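Local coordinates for protein haloacid dehalogenase-like hydrolase (Bacteroides thetaiotaomicron, PDB 2RBK) that is probably a magnesium-dependent phosphatase of the haloacid dehalogenase superfamily, seen here with magnesium and a vanadate-type phosphate mimic in its active site, at residues A[207-212]-A[253-258]; A[225-230]-A[234-239]. All blocks are in the same frame, centred on the assembly; numbering follows the deposited sequence.

Contact 1: residues A[207-212]-A[253-258]; sequences MSFGDG and KAMKHF. With MG (magnesium ion), chain B.
M207 reaches F258 with CG anti to its backbone N and chi2 equally extended, so that SD is carried straight out from strand 207-210; the turn comes at chi3 (-74°), which folds CE over the F258 ring. F209 takes the other branch, CG anti to its carbonyl carbon, and presents the far end of its ring to the helix.

Two separate touches result, and no hydrogen bond crosses between the segments. In the first, M207 CE lies over one face of F258, 3.6 Å from F258 CG and 4.0 Å from the ring centroid, 28° off the normal, which meets the definition of a CH-pi contact. M207 SD stands obliquely at 4.9 Å from the same centroid, a Met-aromatic contact. In the second, A254 CB sits at the edge of the F209 ring, 4.2 Å from F209 CE2, while M255 CG approaches F209 CZ obliquely at 4.0 Å. M255 SD adds a longer Met-aromatic contact, 5.4 Å from the F209 ring centroid. M255 also reaches helix 23-34, and F7 stacks on F209, so the core continues on to the next strand.

The strand and helix axes run nearly antiparallel (155°), 11.3 Å apart at closest approach. At the far end of the segment D211 OD1 binds the magnesium ion at 2.1 Å, together with D8 OD1 and the backbone carbonyl O of D10. A core strand packed against a helix, its C-terminal end followed at once by a metal-binding aspartate, is characteristic of the Rossmann-like HAD fold.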
ATOM      1  N   MET A 207     -10.591 -10.715   5.520  1.00  7.79           N
ATOM      2  CA  MET A 207      -9.278 -11.193   5.914  1.00  7.91           C
ATOM      3  C   MET A 207      -8.242 -10.322   5.219  1.00  7.52           C
ATOM      4  O   MET A 207      -8.349 -10.085   4.005  1.00  8.95           O
ATOM      5  CB  MET A 207      -9.099 -12.651   5.505  1.00  8.33           C
ATOM      6  CG  MET A 207      -7.772 -13.286   5.946  1.00  9.51           C
ATOM      7  SD  MET A 207      -7.647 -15.031   5.525  1.00 11.26           S
ATOM      8  CE  MET A 207      -8.772 -15.724   6.738  1.00 12.32           C
ATOM      9  N   SER A 208      -7.230  -9.889   5.949  1.00  7.88           N
ATOM     10  CA  SER A 208      -6.164  -9.057   5.384  1.00  7.61           C
ATOM     11  C   SER A 208      -4.810  -9.740   5.601  1.00  7.95           C
ATOM     12  O   SER A 208      -4.635 -10.557   6.518  1.00  8.48           O
ATOM     13  CB  SER A 208      -6.183  -7.669   6.006  1.00  8.43           C
ATOM     14  OG  SER A 208      -5.932  -7.758   7.390  1.00  9.10           O
ATOM     15  N   PHE A 209      -3.849  -9.383   4.740  1.00  7.68           N
ATOM     16  CA  PHE A 209      -2.523  -9.942   4.689  1.00  7.72           C
ATOM     17  C   PHE A 209      -1.518  -8.821   4.533  1.00  7.82           C
ATOM     18  O   PHE A 209      -1.657  -8.028   3.595  1.00  8.13           O
ATOM     19  CB  PHE A 209      -2.365 -10.910   3.519  1.00  8.09           C
ATOM     20  CG  PHE A 209      -3.335 -12.072   3.483  1.00  8.19           C
ATOM     21  CD1 PHE A 209      -4.644 -11.895   3.063  1.00  8.67           C
ATOM     22  CD2 PHE A 209      -2.936 -13.347   3.833  1.00  8.89           C
ATOM     23  CE1 PHE A 209      -5.516 -12.947   2.985  1.00  9.70           C
ATOM     24  CE2 PHE A 209      -3.824 -14.412   3.775  1.00 10.36           C
ATOM     25  CZ  PHE A 209      -5.119 -14.226   3.340  1.00 10.20           C
ATOM     26  N   GLY A 210      -0.487  -8.790   5.382  1.00  8.14           N
ATOM     27  CA  GLY A 210       0.507  -7.726   5.260  1.00  8.76           C
ATOM     28  C   GLY A 210       1.784  -8.052   5.957  1.00  8.29           C
ATOM     29  O   GLY A 210       1.908  -9.006   6.733  1.00  9.44           O
ATOM     30  N   ASP A 211       2.790  -7.210   5.660  1.00  8.96           N
ATOM     31  CA  ASP A 211       4.117  -7.357   6.196  1.00  9.23           C
ATOM     32  C   ASP A 211       4.651  -6.084   6.830  1.00  9.79           C
ATOM     33  O   ASP A 211       5.772  -6.184   7.349  1.00 12.15           O
ATOM     34  CB  ASP A 211       5.167  -7.769   5.124  1.00 10.13           C
ATOM     35  CG  ASP A 211       5.487  -6.623   4.197  1.00 10.09           C
ATOM     36  OD1 ASP A 211       4.511  -5.968   3.760  1.00  9.94           O
ATOM     37  OD2 ASP A 211       6.696  -6.354   3.948  1.00 11.22           O
ATOM     38  N   GLY A 212       3.964  -4.965   6.770  1.00  9.92           N
ATOM     39  CA  GLY A 212       4.589  -3.663   7.077  1.00 10.47           C
ATOM     40  C   GLY A 212       3.773  -2.821   8.012  1.00 10.31           C
ATOM     41  O   GLY A 212       2.597  -3.090   8.278  1.00 10.19           O
ATOM     42  N   LYS A 253      -0.042 -21.171   2.704  1.00  8.89           N
ATOM     43  CA  LYS A 253      -0.184 -21.839   3.993  1.00  9.44           C
ATOM     44  C   LYS A 253      -1.248 -21.185   4.837  1.00  8.89           C
ATOM     45  O   LYS A 253      -2.038 -21.898   5.512  1.00 10.09           O
ATOM     46  CB  LYS A 253       1.150 -21.869   4.742  1.00 10.58           C
ATOM     47  CG  LYS A 253       2.128 -22.876   4.163  1.00 10.54           C
ATOM     48  CD  LYS A 253       3.503 -22.649   4.793  1.00 11.64           C
ATOM     49  CE  LYS A 253       4.512 -23.737   4.384  1.00 12.47           C
ATOM     50  NZ  LYS A 253       5.877 -23.355   4.839  1.00 13.61           N
ATOM     51  N   ALA A 254      -1.302 -19.863   4.861  1.00  8.78           N
ATOM     52  CA  ALA A 254      -2.326 -19.187   5.653  1.00  8.86           C
ATOM     53  C   ALA A 254      -3.732 -19.494   5.132  1.00  8.29           C
ATOM     54  O   ALA A 254      -4.661 -19.744   5.892  1.00  9.34           O
ATOM     55  CB  ALA A 254      -2.068 -17.694   5.704  1.00  9.34           C
ATOM     56  N   MET A 255      -3.866 -19.396   3.806  1.00  8.42           N
ATOM     57  CA  MET A 255      -5.183 -19.663   3.192  1.00  8.42           C
ATOM     58  C   MET A 255      -5.664 -21.073   3.472  1.00  8.73           C
ATOM     59  O   MET A 255      -6.854 -21.314   3.720  1.00 10.22           O
ATOM     60  CB  MET A 255      -5.150 -19.262   1.740  1.00  8.82           C
ATOM     61  CG  MET A 255      -4.981 -17.761   1.563  1.00  8.90           C
ATOM     62  SD  MET A 255      -4.684 -17.217  -0.132  1.00  9.27           S
ATOM     63  CE  MET A 255      -6.201 -17.722  -0.932  1.00 10.60           C
ATOM     64  N   LYS A 256      -4.744 -22.019   3.398  1.00  8.85           N
ATOM     65  CA  LYS A 256      -5.077 -23.415   3.726  1.00 10.02           C
ATOM     66  C   LYS A 256      -5.466 -23.543   5.212  1.00  9.78           C
ATOM     67  O   LYS A 256      -6.413 -24.239   5.551  1.00 11.43           O
ATOM     68  CB  LYS A 256      -3.940 -24.361   3.368  1.00 11.45           C
ATOM     69  CG  LYS A 256      -3.769 -24.540   1.883  1.00 14.08           C
ATOM     70  CD  LYS A 256      -2.508 -25.318   1.518  1.00 18.95           C
ATOM     71  CE  LYS A 256      -2.409 -25.624   0.014  1.00 24.56           C
ATOM     72  NZ  LYS A 256      -1.220 -26.557  -0.290  1.00 32.28           N
ATOM     73  N   HIS A 257      -4.708 -22.907   6.084  1.00  9.87           N
ATOM     74  CA  HIS A 257      -4.979 -22.982   7.514  1.00 10.13           C
ATOM     75  C   HIS A 257      -6.382 -22.569   7.880  1.00  9.88           C
ATOM     76  O   HIS A 257      -7.029 -23.167   8.745  1.00 11.17           O
ATOM     77  CB  HIS A 257      -3.959 -22.092   8.255  1.00 10.84           C
ATOM     78  CG  HIS A 257      -4.359 -21.853   9.690  1.00 10.89           C
ATOM     79  ND1 HIS A 257      -4.284 -22.853  10.646  1.00 13.26           N
ATOM     80  CD2 HIS A 257      -4.924 -20.783  10.285  1.00 14.01           C
ATOM     81  CE1 HIS A 257      -4.755 -22.340  11.802  1.00 13.94           C
ATOM     82  NE2 HIS A 257      -5.150 -21.119  11.588  1.00 15.02           N
ATOM     83  N   PHE A 258      -6.880 -21.504   7.228  1.00  9.78           N
ATOM     84  CA  PHE A 258      -8.216 -21.015   7.508  1.00 10.20           C
ATOM     85  C   PHE A 258      -9.312 -21.739   6.729  1.00 10.71           C
ATOM     86  O   PHE A 258     -10.493 -21.515   6.946  1.00 13.91           O
ATOM     87  CB  PHE A 258      -8.285 -19.496   7.299  1.00 11.14           C
ATOM     88  CG  PHE A 258      -7.541 -18.730   8.342  1.00 10.39           C
ATOM     89  CD1 PHE A 258      -6.326 -18.070   8.058  1.00 11.56           C
ATOM     90  CD2 PHE A 258      -8.027 -18.668   9.624  1.00 11.31           C
ATOM     91  CE1 PHE A 258      -5.660 -17.410   9.058  1.00 12.78           C
ATOM     92  CE2 PHE A 258      -7.379 -17.965  10.601  1.00 12.37           C
ATOM     93  CZ  PHE A 258      -6.192 -17.350  10.326  1.00 13.11           C
TER
HETATM   94 MG    MG B 501       4.354  -4.497   2.320  1.00  9.90          MG
HETATM   95  O   HOH W   1       6.290  -3.892   2.788  1.00 11.48           O
HETATM   96  O   HOH W   2       3.415  -3.314   3.771  1.00 10.58           O

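Contact 2: residues A[225-230]-A[234-239]; sequences GVAMGQ and DVKAAA
K236 lies alongside A227 and ends on the carbonyl of G229. Its CB leaves the helix without pointing straight at the strand, and chi1 (-69°) sets CG anti to the carbonyl carbon, where K236 CG lies 4.2 Å from A227 CB. Beyond CG the chain is fully extended, and this straight run carries the tip past the end of the strand to the loop. There K236 CE lies 3.0 Å from G229 O and 3.9 Å from M228 O, and K236 NZ donates a hydrogen bond of 2.8 Å to G229 O. The C=O...N angle is 143°, and NZ is tilted 33° from the carbonyl plane, so the ammonium approaches neither straight along the bond nor within the plane. The bond ties the loop after strand 225-227 to the helix that follows it.

Behind the lysine the packing is made by small groups. A227 CB points at the helix and meets K236 CA at 3.8 Å; it also meets A239 CB at 3.6 Å. A239 CB, in turn, lies 3.4 Å from G225 O, which places the end of segment 234-239 directly against the strand backbone. V235 CG1 approaches A227 CB more loosely, at 4.3 Å.

The segments belong to a beta-alpha-beta unit of strand 224-227, helix 233-238 and strand 241-242. Helix 216-221 packs beside this helix through L219 against V235, whereas V226 and M228 turn their side chains to the other side of the strand, where helix 250-258 lies.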
ATOM      1  N   GLY A 225      -6.577 -10.940  10.549  1.00  9.00           N
ATOM      2  CA  GLY A 225      -5.365 -10.335   9.988  1.00  9.07           C
ATOM      3  C   GLY A 225      -4.205 -11.332   9.998  1.00  8.78           C
ATOM      4  O   GLY A 225      -3.977 -11.975  11.048  1.00  9.56           O
ATOM      5  N   VAL A 226      -3.543 -11.467   8.890  1.00  8.38           N
ATOM      6  CA  VAL A 226      -2.427 -12.357   8.721  1.00  8.66           C
ATOM      7  C   VAL A 226      -1.146 -11.558   8.456  1.00  8.71           C
ATOM      8  O   VAL A 226      -1.075 -10.810   7.487  1.00  8.67           O
ATOM      9  CB  VAL A 226      -2.679 -13.321   7.522  1.00  8.84           C
ATOM     10  CG1 VAL A 226      -1.433 -14.164   7.267  1.00 10.13           C
ATOM     11  CG2 VAL A 226      -3.907 -14.147   7.777  1.00 10.36           C
ATOM     12  N   ALA A 227      -0.134 -11.773   9.301  1.00  9.00           N
ATOM     13  CA  ALA A 227       1.195 -11.165   9.102  1.00  8.88           C
ATOM     14  C   ALA A 227       2.131 -12.151   8.482  1.00  8.86           C
ATOM     15  O   ALA A 227       2.173 -13.326   8.826  1.00  9.50           O
ATOM     16  CB  ALA A 227       1.801 -10.713  10.439  1.00  9.55           C
ATOM     17  N   MET A 228       2.940 -11.668   7.540  1.00  8.82           N
ATOM     18  CA  MET A 228       3.966 -12.476   6.924  1.00  9.08           C
ATOM     19  C   MET A 228       5.046 -12.819   7.934  1.00  9.53           C
ATOM     20  O   MET A 228       5.352 -12.066   8.843  1.00  9.91           O
ATOM     21  CB  MET A 228       4.555 -11.737   5.707  1.00  9.97           C
ATOM     22  CG  MET A 228       3.564 -11.358   4.641  1.00  9.99           C
ATOM     23  SD  MET A 228       2.455 -12.686   4.122  1.00  9.84           S
ATOM     24  CE  MET A 228       3.563 -13.714   3.209  1.00 11.56           C
ATOM     25  N   GLY A 229       5.710 -13.972   7.741  1.00 10.66           N
ATOM     26  CA  GLY A 229       6.643 -14.478   8.723  1.00 11.28           C
ATOM     27  C   GLY A 229       7.823 -13.567   8.997  1.00 11.46           C
ATOM     28  O   GLY A 229       8.402 -13.627  10.081  1.00 12.72           O
ATOM     29  N   GLN A 230       8.258 -12.796   8.008  1.00 11.71           N
ATOM     30  CA  GLN A 230       9.413 -11.889   8.158  0.69 13.11           C
ATOM     31  C   GLN A 230       9.064 -10.496   8.655  1.00 12.66           C
ATOM     32  O   GLN A 230       9.954  -9.646   8.758  1.00 14.10           O
ATOM     33  CB  GLN A 230      10.134 -11.836   6.807  0.69 14.37           C
ATOM     34  CG  GLN A 230       9.476 -11.157   5.646  0.69 13.94           C
ATOM     35  CD  GLN A 230       8.273 -11.565   4.856  0.69 15.13           C
ATOM     36  OE1 GLN A 230       7.962 -12.762   4.931  0.69  9.14           O
ATOM     37  NE2 GLN A 230       7.806 -10.485   4.030  0.69 15.49           N
ATOM     38  N   ASP A 234       5.979  -5.627  15.722  1.00 11.74           N
ATOM     39  CA  ASP A 234       4.755  -4.835  15.921  1.00 12.15           C
ATOM     40  C   ASP A 234       3.704  -5.203  14.872  1.00 11.48           C
ATOM     41  O   ASP A 234       2.512  -5.146  15.143  1.00 12.76           O
ATOM     42  CB  ASP A 234       5.005  -3.351  15.965  1.00 14.07           C
ATOM     43  CG  ASP A 234       5.540  -2.719  14.716  1.00 13.63           C
ATOM     44  OD1 ASP A 234       6.272  -3.331  13.928  1.00 17.45           O
ATOM     45  OD2 ASP A 234       5.200  -1.523  14.509  1.00 17.26           O
ATOM     46  N   VAL A 235       4.120  -5.540  13.671  1.00 10.57           N
ATOM     47  CA  VAL A 235       3.192  -5.961  12.610  1.00 10.32           C
ATOM     48  C   VAL A 235       2.613  -7.321  13.004  1.00 10.57           C
ATOM     49  O   VAL A 235       1.398  -7.551  12.929  1.00 11.22           O
ATOM     50  CB  VAL A 235       3.904  -6.013  11.274  1.00 10.71           C
ATOM     51  CG1 VAL A 235       2.955  -6.578  10.203  1.00 12.21           C
ATOM     52  CG2 VAL A 235       4.429  -4.663  10.882  1.00 12.53           C
ATOM     53  N   LYS A 236       3.466  -8.257  13.453  1.00 10.35           N
ATOM     54  CA  LYS A 236       2.987  -9.571  13.892  1.00 11.46           C
ATOM     55  C   LYS A 236       2.005  -9.428  15.042  1.00 11.56           C
ATOM     56  O   LYS A 236       1.007 -10.140  15.104  1.00 13.20           O
ATOM     57  CB  LYS A 236       4.154 -10.437  14.300  1.00 11.48           C
ATOM     58  CG  LYS A 236       5.030 -10.838  13.120  1.00 11.64           C
ATOM     59  CD  LYS A 236       6.155 -11.775  13.508  1.00 13.71           C
ATOM     60  CE  LYS A 236       6.953 -12.267  12.392  1.00 16.01           C
ATOM     61  NZ  LYS A 236       8.045 -13.216  12.814  1.00 22.37           N
ATOM     62  N   ALA A 237       2.248  -8.507  15.971  1.00 11.75           N
ATOM     63  CA  ALA A 237       1.403  -8.331  17.098  1.00 13.84           C
ATOM     64  C   ALA A 237       0.037  -7.785  16.727  1.00 13.47           C
ATOM     65  O   ALA A 237      -0.928  -8.064  17.448  1.00 16.75           O
ATOM     66  CB  ALA A 237       2.056  -7.432  18.148  1.00 18.60           C
ATOM     67  N   ALA A 238      -0.068  -7.026  15.650  1.00 12.94           N
ATOM     68  CA  ALA A 238      -1.333  -6.506  15.149  1.00 13.61           C
ATOM     69  C   ALA A 238      -2.182  -7.574  14.449  1.00 12.75           C
ATOM     70  O   ALA A 238      -3.399  -7.389  14.253  1.00 14.44           O
ATOM     71  CB  ALA A 238      -1.093  -5.371  14.168  1.00 14.09           C
ATOM     72  N   ALA A 239      -1.554  -8.623  14.004  1.00 12.78           N
ATOM     73  CA  ALA A 239      -2.241  -9.720  13.326  1.00 11.40           C
ATOM     74  C   ALA A 239      -2.811 -10.716  14.329  1.00 11.46           C
ATOM     75  O   ALA A 239      -2.434 -10.841  15.464  1.00 14.79           O
ATOM     76  CB  ALA A 239      -1.284 -10.368  12.352  1.00 12.07           C
TER

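The centres of the two contacts lie about 9 Å apart, and both use the mixed sheet: strands 206-210 and 224-227 are parallel neighbours in it, joined by probable hydrogen bonds S208 O to V226 N (2.8 Å) and G210 O to M228 N (3.0 Å). Contact 2 is nested in sequence within the loop that contact 1 closes. Helix 250-258 serves contact 1 and helix 233-238 serves contact 2. V226 CB packs on F209 CD2 at 3.7 Å. The two helices thus cover opposite faces of the two neighbouring strands, and V235 CG2 of helix 233-238 also meets G212 C at 3.5 Å, beside the metal ligand D211.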